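PDB 1YNZ: Pin3p from Saccharomyces cerevisiae, which promotes, when overproduced, de novo formation of the [PSI+] prion of SUP35 and, as a whole protein whose SH3 domain is given here, binds LAS17 and RSP5. Local coordinates for residues Y4-Y9 and G24-L29. Residues are numbered along the deposited sequence; the frame is centred on the assembly and turned at random.
Sequences YVEALY and GDKVQL
Tyr4 lays its ring over Gln28. Gln28 CA sits over one face, 3.9 Å from the centroid of the Tyr4 ring, a CH-pi contact offset toward the rim. Because its chain is extended, with chi1 near trans (-175°), Gln28 runs below the CE2-CZ rim and carries its amide out beside the Tyr4 hydroxyl. Its amide plane is 28° from the ring plane, and no hydrogen bond joins the polar ends. Val5 forms a hydrogen-bonded antiparallel pair with Val27. Val5 N donates to Val27 O (3.1 Å), and Val27 N returns a straighter bond to Val5 O (2.9 Å, 167° at the hydrogen). On the buried face Val5 CG2 meets Val27 CB at 4.0 Å. Glu6 pairs with Lys26 on the Tyr4 face. Only their aliphatic parts touch, Glu6 CG lying 4.2 Å from Lys26 CD. Lys26, a ubiquitin attachment site, bends back for a weak hydrogen bond from NZ to Gly24 O. Beyond this last bridge, Ala7 ties the strand end to the incoming loop: its N donates to Asp25 O (2.9 Å), its O accepts Gly24 N (2.8 Å). Asp25 OD2 accepts a hydrogen bond from Lys22 backbone N. The two strands flank the long RT loop of the SH3 beta-barrel, and their pairing closes its base. Strand 54-56 flanks strand 4-7, and 37-42 flanks 26-32. Leu19 and Leu21 pack on Val27, while Phe58 stacks on Tyr4.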
loop_
_atom_site.group_PDB
_atom_site.type_symbol
_atom_site.label_atom_id
_atom_site.label_comp_id
_atom_site.label_asym_id
_atom_site.label_seq_id
_atom_site.Cartn_x
_atom_site.Cartn_y
_atom_site.Cartn_z
ATOM N N TYR A 4 -3.987 -4.519 -8.179
ATOM C CA TYR A 4 -3.198 -4.961 -7.034
ATOM C C TYR A 4 -1.722 -4.648 -7.252
ATOM O O TYR A 4 -1.239 -4.596 -8.368
ATOM C CB TYR A 4 -3.375 -6.441 -6.744
ATOM C CG TYR A 4 -4.709 -6.839 -6.158
ATOM C CD1 TYR A 4 -5.849 -6.877 -6.950
ATOM C CD2 TYR A 4 -4.824 -7.220 -4.828
ATOM C CE1 TYR A 4 -7.070 -7.271 -6.438
ATOM C CE2 TYR A 4 -6.053 -7.619 -4.300
ATOM C CZ TYR A 4 -7.171 -7.638 -5.118
ATOM O OH TYR A 4 -8.402 -8.027 -4.642
ATOM N N VAL A 5 -1.034 -4.417 -6.145
ATOM C CA VAL A 5 0.360 -3.992 -6.111
ATOM C C VAL A 5 1.068 -4.764 -4.993
ATOM O O VAL A 5 0.460 -5.124 -3.993
ATOM C CB VAL A 5 0.501 -2.433 -5.882
ATOM C CG1 VAL A 5 -0.046 -1.646 -7.054
ATOM C CG2 VAL A 5 -0.197 -1.990 -4.610
ATOM N N GLU A 6 2.356 -5.021 -5.157
ATOM C CA GLU A 6 3.097 -5.792 -4.174
ATOM C C GLU A 6 4.162 -4.947 -3.461
ATOM O O GLU A 6 4.971 -4.290 -4.086
ATOM C CB GLU A 6 3.708 -7.015 -4.846
ATOM C CG GLU A 6 4.360 -7.991 -3.885
ATOM C CD GLU A 6 5.377 -8.859 -4.567
ATOM O OE1 GLU A 6 5.086 -9.351 -5.683
ATOM O OE2 GLU A 6 6.469 -9.037 -4.004
ATOM N N ALA A 7 4.149 -4.987 -2.138
ATOM C CA ALA A 7 5.133 -4.284 -1.343
ATOM C C ALA A 7 6.507 -4.929 -1.497
ATOM O O ALA A 7 6.666 -6.134 -1.386
ATOM C CB ALA A 7 4.716 -4.259 0.141
ATOM N N LEU A 8 7.490 -4.096 -1.765
ATOM C CA LEU A 8 8.877 -4.501 -1.855
ATOM C C LEU A 8 9.628 -4.160 -0.591
ATOM O O LEU A 8 10.645 -4.775 -0.295
ATOM C CB LEU A 8 9.550 -3.758 -3.006
ATOM C CG LEU A 8 9.280 -4.271 -4.406
ATOM C CD1 LEU A 8 9.675 -3.204 -5.426
ATOM C CD2 LEU A 8 10.046 -5.563 -4.623
ATOM N N TYR A 9 9.150 -3.141 0.111
ATOM C CA TYR A 9 9.801 -2.616 1.308
ATOM C C TYR A 9 8.813 -2.579 2.487
ATOM O O TYR A 9 7.589 -2.495 2.302
ATOM C CB TYR A 9 10.383 -1.212 1.020
ATOM C CG TYR A 9 11.180 -1.112 -0.265
ATOM C CD1 TYR A 9 12.544 -1.374 -0.287
ATOM C CD2 TYR A 9 10.567 -0.767 -1.464
ATOM C CE1 TYR A 9 13.290 -1.296 -1.477
ATOM C CE2 TYR A 9 11.295 -0.698 -2.664
ATOM C CZ TYR A 9 12.662 -0.954 -2.664
ATOM O OH TYR A 9 13.378 -0.886 -3.848
ATOM N N GLY A 24 6.211 -8.381 0.163
ATOM C CA GLY A 24 5.445 -9.525 -0.301
ATOM C C GLY A 24 3.944 -9.416 -0.124
ATOM O O GLY A 24 3.219 -10.282 -0.609
ATOM N N ASP A 25 3.488 -8.383 0.579
ATOM C CA ASP A 25 2.066 -8.076 0.759
ATOM C C ASP A 25 1.458 -7.590 -0.549
ATOM O O ASP A 25 1.921 -6.614 -1.125
ATOM C CB ASP A 25 1.849 -6.941 1.790
ATOM C CG ASP A 25 1.961 -7.396 3.257
ATOM O OD1 ASP A 25 2.122 -8.597 3.540
ATOM O OD2 ASP A 25 1.866 -6.577 4.200
ATOM N N LYS A 26 0.414 -8.271 -0.999
ATOM C CA LYS A 26 -0.393 -7.812 -2.119
ATOM C C LYS A 26 -1.514 -6.941 -1.578
ATOM O O LYS A 26 -2.298 -7.373 -0.737
ATOM C CB LYS A 26 -0.986 -8.985 -2.917
ATOM C CG LYS A 26 -0.068 -9.557 -3.991
ATOM C CD LYS A 26 0.996 -10.457 -3.419
ATOM C CE LYS A 26 0.432 -11.834 -3.129
ATOM N NZ LYS A 26 1.208 -12.484 -2.044
ATOM N N VAL A 27 -1.585 -5.726 -2.093
ATOM C CA VAL A 27 -2.484 -4.707 -1.611
ATOM C C VAL A 27 -3.447 -4.377 -2.740
ATOM O O VAL A 27 -3.022 -3.995 -3.824
ATOM C CB VAL A 27 -1.694 -3.434 -1.198
ATOM C CG1 VAL A 27 -2.607 -2.376 -0.629
ATOM C CG2 VAL A 27 -0.619 -3.777 -0.190
ATOM N N GLN A 28 -4.742 -4.553 -2.501
ATOM C CA GLN A 28 -5.740 -4.032 -3.411
ATOM C C GLN A 28 -5.589 -2.517 -3.470
ATOM O O GLN A 28 -5.597 -1.856 -2.444
ATOM C CB GLN A 28 -7.142 -4.400 -2.944
ATOM C CG GLN A 28 -8.235 -3.998 -3.919
ATOM C CD GLN A 28 -9.584 -4.584 -3.545
ATOM O OE1 GLN A 28 -9.974 -4.564 -2.390
ATOM N NE2 GLN A 28 -10.290 -5.110 -4.524
ATOM N N LEU A 29 -5.436 -1.980 -4.676
ATOM C CA LEU A 29 -5.262 -0.546 -4.872
ATOM C C LEU A 29 -6.618 0.153 -5.100
ATOM O O LEU A 29 -7.235 -0.017 -6.148
ATOM C CB LEU A 29 -4.294 -0.287 -6.036
ATOM C CG LEU A 29 -4.077 1.186 -6.412
ATOM C CD1 LEU A 29 -3.471 1.971 -5.249
ATOM C CD2 LEU A 29 -3.208 1.280 -7.657
#